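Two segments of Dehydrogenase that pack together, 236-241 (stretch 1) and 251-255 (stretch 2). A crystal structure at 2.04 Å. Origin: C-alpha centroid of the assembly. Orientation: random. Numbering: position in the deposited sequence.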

# COMPACT_ATOMS: atom_id res chain seq x y z
N GLY A 236 16.76 -5.48 -6.54
CA GLY A 236 16.36 -5.51 -7.94
C GLY A 236 16.25 -4.11 -8.52
O GLY A 236 16.73 -3.13 -7.91
N TYR A 237 15.65 -3.97 -9.70
CA TYR A 237 15.50 -2.62 -10.26
C TYR A 237 14.75 -1.71 -9.32
O TYR A 237 13.79 -2.14 -8.67
CB TYR A 237 14.75 -2.68 -11.56
CG TYR A 237 15.55 -3.33 -12.66
CD1 TYR A 237 16.48 -2.60 -13.40
CD2 TYR A 237 15.40 -4.68 -12.93
CE1 TYR A 237 17.25 -3.23 -14.42
CE2 TYR A 237 16.15 -5.30 -13.99
CZ TYR A 237 17.08 -4.56 -14.69
OH TYR A 237 17.83 -5.15 -15.71
N ASP A 238 15.19 -0.46 -9.24
CA ASP A 238 14.44 0.57 -8.55
C ASP A 238 14.43 1.75 -9.48
O ASP A 238 15.43 2.47 -9.56
CB ASP A 238 15.14 0.98 -7.25
CG ASP A 238 14.23 1.78 -6.34
OD1 ASP A 238 13.24 2.37 -6.83
OD2 ASP A 238 14.51 1.85 -5.13
N GLN A 239 13.30 1.96 -10.15
CA GLN A 239 13.17 3.05 -11.05
C GLN A 239 11.86 3.78 -10.77
O GLN A 239 10.78 3.34 -11.19
CB GLN A 239 13.19 2.52 -12.48
CG GLN A 239 14.55 1.91 -12.82
CD GLN A 239 14.57 1.21 -14.14
OE1 GLN A 239 13.53 0.89 -14.70
NE2 GLN A 239 15.74 1.00 -14.67
N ARG A 240 11.94 4.85 -9.98
CA ARG A 240 10.74 5.57 -9.61
C ARG A 240 10.77 6.94 -10.19
O ARG A 240 11.82 7.51 -10.37
CB ARG A 240 10.61 5.67 -8.08
CG ARG A 240 10.16 4.34 -7.43
CD ARG A 240 10.25 4.44 -5.94
NE ARG A 240 11.63 4.23 -5.52
CZ ARG A 240 12.25 4.89 -4.54
NH1 ARG A 240 11.64 5.87 -3.92
NH2 ARG A 240 13.51 4.60 -4.20
N ILE A 241 9.59 7.50 -10.45
CA ILE A 241 9.52 8.90 -10.88
C ILE A 241 8.46 9.60 -10.05
O ILE A 241 7.37 9.06 -9.84
CB ILE A 241 9.12 9.03 -12.38
CG1 ILE A 241 10.19 8.37 -13.26
CG2 ILE A 241 8.89 10.53 -12.71
CD1 ILE A 241 9.82 8.20 -14.81
N PHE A 251 3.23 9.92 -8.80
CA PHE A 251 4.37 9.03 -8.53
C PHE A 251 4.14 7.76 -9.34
O PHE A 251 2.99 7.33 -9.49
CB PHE A 251 4.35 8.79 -7.01
CG PHE A 251 5.00 7.54 -6.57
CD1 PHE A 251 6.40 7.46 -6.51
CD2 PHE A 251 4.25 6.47 -6.13
CE1 PHE A 251 7.04 6.33 -6.04
CE2 PHE A 251 4.89 5.32 -5.66
CZ PHE A 251 6.30 5.26 -5.61
N ALA A 252 5.21 7.18 -9.90
CA ALA A 252 5.10 5.85 -10.54
C ALA A 252 6.05 4.92 -9.74
O ALA A 252 7.23 5.23 -9.61
CB ALA A 252 5.50 5.92 -12.02
N ASP A 253 5.52 3.82 -9.20
CA ASP A 253 6.30 2.88 -8.40
C ASP A 253 6.89 1.73 -9.26
O ASP A 253 6.57 1.56 -10.46
CB ASP A 253 5.44 2.35 -7.23
CG ASP A 253 6.27 1.76 -6.06
OD1 ASP A 253 7.52 1.90 -6.02
OD2 ASP A 253 5.65 1.16 -5.15
N ASN A 254 7.82 0.98 -8.67
CA ASN A 254 8.23 -0.28 -9.21
C ASN A 254 7.11 -1.31 -9.32
O ASN A 254 6.10 -1.23 -8.65
CB ASN A 254 9.39 -0.85 -8.36
CG ASN A 254 10.58 0.06 -8.39
OD1 ASN A 254 11.13 0.30 -9.45
ND2 ASN A 254 10.89 0.70 -7.25
N VAL A 255 7.34 -2.29 -10.20
CA VAL A 255 6.44 -3.42 -10.38
C VAL A 255 6.95 -4.58 -9.52
O VAL A 255 8.17 -4.80 -9.40
CB VAL A 255 6.41 -3.76 -11.89
CG1 VAL A 255 5.70 -5.07 -12.14
CG2 VAL A 255 5.78 -2.58 -12.72
O HOH W 1 8.85 1.21 -12.41

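The two stretches run antiparallel, their end-to-end directions 172° apart, and the backbone register sets Ile241 against Ala252 (CA to CA 5.4 Å), Arg240 against Asp253 (CA to CA 5.3 Å) and Gln239 against Asn254 (CA to CA 6.2 Å). True sheet pairing is confined to the first of these. Ile241 and Ala252 form a hydrogen-bonded antiparallel pair in which Ala252 N donates to Ile241 O at 2.9 Å, while the return bond from Ile241 N to Ala252 O is weak at 3.4 Å; both have N-H...O angles of 160°, so it is length rather than direction that separates them. The same two carbonyls also receive CA-H...O contacts, Phe251 CA to Ile241 O at 3.3 Å and Arg240 CA to Ala252 O at 3.5 Å. The side chains of Ile241 and Ala252 lie on the same face of the sheet.

Beyond Ala252 the second stretch leaves the strand, and other groups take over the bridging. A water donates to both Gln239 O (3.1 Å from the water O) and Asp253 O (3.0 Å from the water O), linking two carbonyls that could not bond to each other directly. With its side-chain OD1, Asn254 takes the backbone NH of Gln239 that a strand carbonyl would otherwise accept; its ND2 goes to a side chain instead. Its CA-to-CB bond points sideways, but with chi1 at -61° (m) and chi2 at -61° the amide end comes nearer to the first stretch. There Asn254 OD1 accepts from Gln239 N at 2.8 Å and 170°, and Asn254 ND2 donates to Asp238 OD1 at 2.9 Å and 161°. One amide thus uses its acceptor on a backbone NH and its donor on a carboxylate, a pairing that fixes the assignment of its two ends. Asn254 is accordingly the residue most covered by the opposing stretch, at 80 Å².

Asp238 OD1 is shared. The CA-to-CB bond of Asp238 points away from the second stretch, yet chi1 at -166° (t) and chi2 at -21° bring the carboxylate back within reach of Asn254. Within its own stretch it forms a salt bridge with Arg240: Arg240 NE donates to Asp238 OD1 at 2.8 Å and 174°, and Arg240 NH2 to Asp238 OD2 at 3.1 Å and 155°. This two-point grip matches the m, t, m course of the arginine chain (chi1 -75°, chi2 171°, chi3 -81°), with chi4 at 141°. Asn254 ND2 lies near the guanidinium plane, at its edge.

The aliphatic part of Arg240 also packs against the second stretch. Arg240 CG is 3.7 Å from Asn254 ND2, and Arg240 CD is 3.7 Å from both Phe251 CE1 and Asp253 OD1. The CA-to-CB bond of Phe251 points sideways, but chi1 at 156° (t) and chi2 at 77° place the ring close to this methylene, which meets the ring at its edge, near the ring plane; the contact is van der Waals packing rather than a stack. Asp253 OD1 also accepts a weak bond from Asn254 N (2.8 Å, 134°), a local tie at the start of the loop.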